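Local structure of 2'-5' RNA Ligase (Thermus thermophilus, 1IUH) at residues R71-T77 with V146-W152. The protein belongs to the LigT-like phosphoesterases of the 2H clan, a family built largely on antiparallel beta-sheet. Residues are numbered along the deposited sequence; the frame is centred on the assembly and turned at random.
Sequences RARLRGT and VLFGLEW
Ala-72 and Leu-74 pair antiparallel with Trp-152 and Leu-150: Ala-72 N to Trp-152 O (2.9 Å) and Trp-152 N to Ala-72 O close one hydrogen-bonded pair, Leu-74 N reaches Leu-150 O at 2.8 Å, and the return bond, Leu-150 N to Leu-74 O, is weak. Gly-149 and Leu-150 both face Leu-74, a G1 beta bulge where regular pairing ends, with Gly-149 at positive phi. Beyond it, Val-146 N donates to Thr-77 OG1 (2.9 Å), and chi1 of 44° turns that hydroxyl to meet it.

On the apolar face, Ala-72 CB sits over the six-membered ring of Trp-152, 3.7 Å from its centroid, a CH-pi contact. Leu-74 lies between two aromatics: CD1 comes to 4.1 Å from Trp-152 CZ3, while CG makes a CH-pi contact over one face of Phe-148, toward the rim. Val-146 CG1 backs the opposite face, and Gly-76 N meets the ring edge in plane, 3.4 Å from Phe-148 CD1.

The other face carries Arg-73 and Glu-151, joined by a long salt bridge. Arg-71 reaches the same carboxylate by charge alone, no N-H pointing at OE2, whose place is less sure.

Helix 11-21 packs against Leu-74, Phe-148 and Trp-152 through Val-13 and Leu-17, Phe-98 of helix 96-113 touches Ala-72 and Trp-152, and in this LigT-like fold strand 70-80 runs between 150-164 and 88-94 in the antiparallel sheet.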
loop_
_atom_site.group_PDB
_atom_site.type_symbol
_atom_site.label_atom_id
_atom_site.label_comp_id
_atom_site.label_asym_id
_atom_site.label_seq_id
_atom_site.Cartn_x
_atom_site.Cartn_y
_atom_site.Cartn_z
ATOM N N ARG A 71 12.442 7.350 -7.950
ATOM C CA ARG A 71 11.451 7.115 -9.003
ATOM C C ARG A 71 10.902 5.700 -8.943
ATOM O O ARG A 71 11.659 4.751 -8.686
ATOM C CB ARG A 71 12.057 7.306 -10.386
ATOM C CG ARG A 71 11.877 8.692 -10.983
ATOM C CD ARG A 71 13.037 9.643 -10.714
ATOM N NE ARG A 71 14.000 9.793 -11.804
ATOM C CZ ARG A 71 14.857 8.851 -12.166
ATOM N NH1 ARG A 71 14.865 7.697 -11.533
ATOM N NH2 ARG A 71 15.713 9.068 -13.144
ATOM N N ALA A 72 9.585 5.560 -9.141
ATOM C CA ALA A 72 8.934 4.256 -9.182
ATOM C C ALA A 72 8.345 4.172 -10.599
ATOM O O ALA A 72 8.114 5.203 -11.282
ATOM C CB ALA A 72 7.816 4.152 -8.175
ATOM N N ARG A 73 8.101 2.933 -11.016
ATOM C CA ARG A 73 7.545 2.612 -12.307
ATOM C C ARG A 73 6.359 1.688 -12.016
ATOM O O ARG A 73 6.410 0.807 -11.153
ATOM C CB ARG A 73 8.619 1.926 -13.118
ATOM C CG ARG A 73 8.196 1.411 -14.424
ATOM C CD ARG A 73 9.202 1.816 -15.521
ATOM N NE ARG A 73 8.531 2.528 -16.629
ATOM C CZ ARG A 73 9.086 3.536 -17.306
ATOM N NH1 ARG A 73 10.324 3.934 -16.995
ATOM N NH2 ARG A 73 8.390 4.187 -18.247
ATOM N N LEU A 74 5.260 1.961 -12.699
ATOM C CA LEU A 74 4.045 1.167 -12.593
ATOM C C LEU A 74 4.314 0.132 -13.678
ATOM O O LEU A 74 4.782 0.477 -14.755
ATOM C CB LEU A 74 2.855 2.052 -12.927
ATOM C CG LEU A 74 1.526 1.791 -12.247
ATOM C CD1 LEU A 74 1.712 1.654 -10.787
ATOM C CD2 LEU A 74 0.611 2.927 -12.547
ATOM N N ARG A 75 4.065 -1.138 -13.416
ATOM C CA ARG A 75 4.417 -2.093 -14.447
ATOM C C ARG A 75 3.596 -3.385 -14.480
ATOM O O ARG A 75 3.953 -4.349 -13.818
ATOM C CB ARG A 75 5.910 -2.389 -14.256
ATOM C CG ARG A 75 6.598 -3.013 -15.425
ATOM C CD ARG A 75 8.110 -2.941 -15.252
ATOM N NE ARG A 75 8.772 -3.797 -16.241
ATOM C CZ ARG A 75 8.898 -5.118 -16.127
ATOM N NH1 ARG A 75 8.425 -5.746 -15.053
ATOM N NH2 ARG A 75 9.458 -5.811 -17.116
ATOM N N GLY A 76 2.501 -3.426 -15.233
ATOM C CA GLY A 76 1.709 -4.661 -15.279
ATOM C C GLY A 76 0.762 -4.899 -14.124
ATOM O O GLY A 76 0.873 -4.243 -13.089
ATOM N N THR A 77 -0.176 -5.828 -14.296
ATOM C CA THR A 77 -1.183 -6.148 -13.257
ATOM C C THR A 77 -1.053 -7.593 -12.798
ATOM O O THR A 77 -0.295 -8.338 -13.387
ATOM C CB THR A 77 -2.580 -6.062 -13.808
ATOM O OG1 THR A 77 -2.563 -6.696 -15.086
ATOM C CG2 THR A 77 -3.078 -4.663 -13.912
ATOM N N VAL A 146 -2.872 -5.659 -17.757
ATOM C CA VAL A 146 -2.847 -4.255 -18.163
ATOM C C VAL A 146 -1.398 -3.764 -17.981
ATOM O O VAL A 146 -0.905 -3.716 -16.835
ATOM C CB VAL A 146 -3.754 -3.327 -17.296
ATOM C CG1 VAL A 146 -3.463 -1.867 -17.645
ATOM C CG2 VAL A 146 -5.210 -3.593 -17.555
ATOM N N LEU A 147 -0.717 -3.434 -19.087
ATOM C CA LEU A 147 0.660 -2.929 -19.006
ATOM C C LEU A 147 0.626 -1.451 -18.816
ATOM O O LEU A 147 -0.181 -0.765 -19.450
ATOM C CB LEU A 147 1.431 -3.239 -20.263
ATOM C CG LEU A 147 1.400 -4.743 -20.478
ATOM C CD1 LEU A 147 2.476 -5.120 -21.528
ATOM C CD2 LEU A 147 1.670 -5.470 -19.126
ATOM N N PHE A 148 1.496 -0.935 -17.959
ATOM C CA PHE A 148 1.470 0.505 -17.719
ATOM C C PHE A 148 2.643 1.344 -18.245
ATOM O O PHE A 148 2.421 2.356 -18.945
ATOM C CB PHE A 148 1.336 0.782 -16.230
ATOM C CG PHE A 148 0.105 0.207 -15.607
ATOM C CD1 PHE A 148 0.140 -1.032 -14.995
ATOM C CD2 PHE A 148 -1.081 0.952 -15.551
ATOM C CE1 PHE A 148 -0.995 -1.529 -14.318
ATOM C CE2 PHE A 148 -2.212 0.458 -14.873
ATOM C CZ PHE A 148 -2.157 -0.791 -14.252
ATOM N N GLY A 149 3.869 0.929 -17.868
ATOM C CA GLY A 149 5.086 1.641 -18.232
ATOM C C GLY A 149 4.917 3.107 -17.902
ATOM O O GLY A 149 4.859 3.958 -18.786
ATOM N N LEU A 150 4.795 3.427 -16.627
ATOM C CA LEU A 150 4.619 4.813 -16.231
ATOM C C LEU A 150 5.530 5.099 -15.022
ATOM O O LEU A 150 5.369 4.476 -13.987
ATOM C CB LEU A 150 3.157 5.077 -15.877
ATOM C CG LEU A 150 2.910 6.341 -15.034
ATOM C CD1 LEU A 150 3.451 7.568 -15.780
ATOM C CD2 LEU A 150 1.433 6.510 -14.690
ATOM N N GLU A 151 6.451 6.058 -15.157
ATOM C CA GLU A 151 7.388 6.402 -14.084
ATOM C C GLU A 151 6.862 7.609 -13.337
ATOM O O GLU A 151 6.232 8.469 -13.899
ATOM C CB GLU A 151 8.804 6.707 -14.645
ATOM C CG GLU A 151 9.924 6.674 -13.591
ATOM C CD GLU A 151 11.348 7.138 -14.081
ATOM O OE1 GLU A 151 12.003 6.478 -14.917
ATOM O OE2 GLU A 151 11.823 8.189 -13.608
ATOM N N TRP A 152 7.076 7.658 -12.048
ATOM C CA TRP A 152 6.653 8.826 -11.316
ATOM C C TRP A 152 7.603 8.992 -10.135
ATOM O O TRP A 152 8.283 8.041 -9.736
ATOM C CB TRP A 152 5.199 8.679 -10.876
ATOM C CG TRP A 152 4.991 8.071 -9.550
ATOM C CD1 TRP A 152 4.779 8.739 -8.377
ATOM C CD2 TRP A 152 4.748 6.687 -9.266
ATOM N NE1 TRP A 152 4.395 7.872 -7.407
ATOM C CE2 TRP A 152 4.362 6.608 -7.907
ATOM C CE3 TRP A 152 4.811 5.508 -10.031
ATOM C CZ2 TRP A 152 4.031 5.399 -7.284
ATOM C CZ3 TRP A 152 4.488 4.307 -9.430
ATOM C CH2 TRP A 152 4.098 4.250 -8.067
#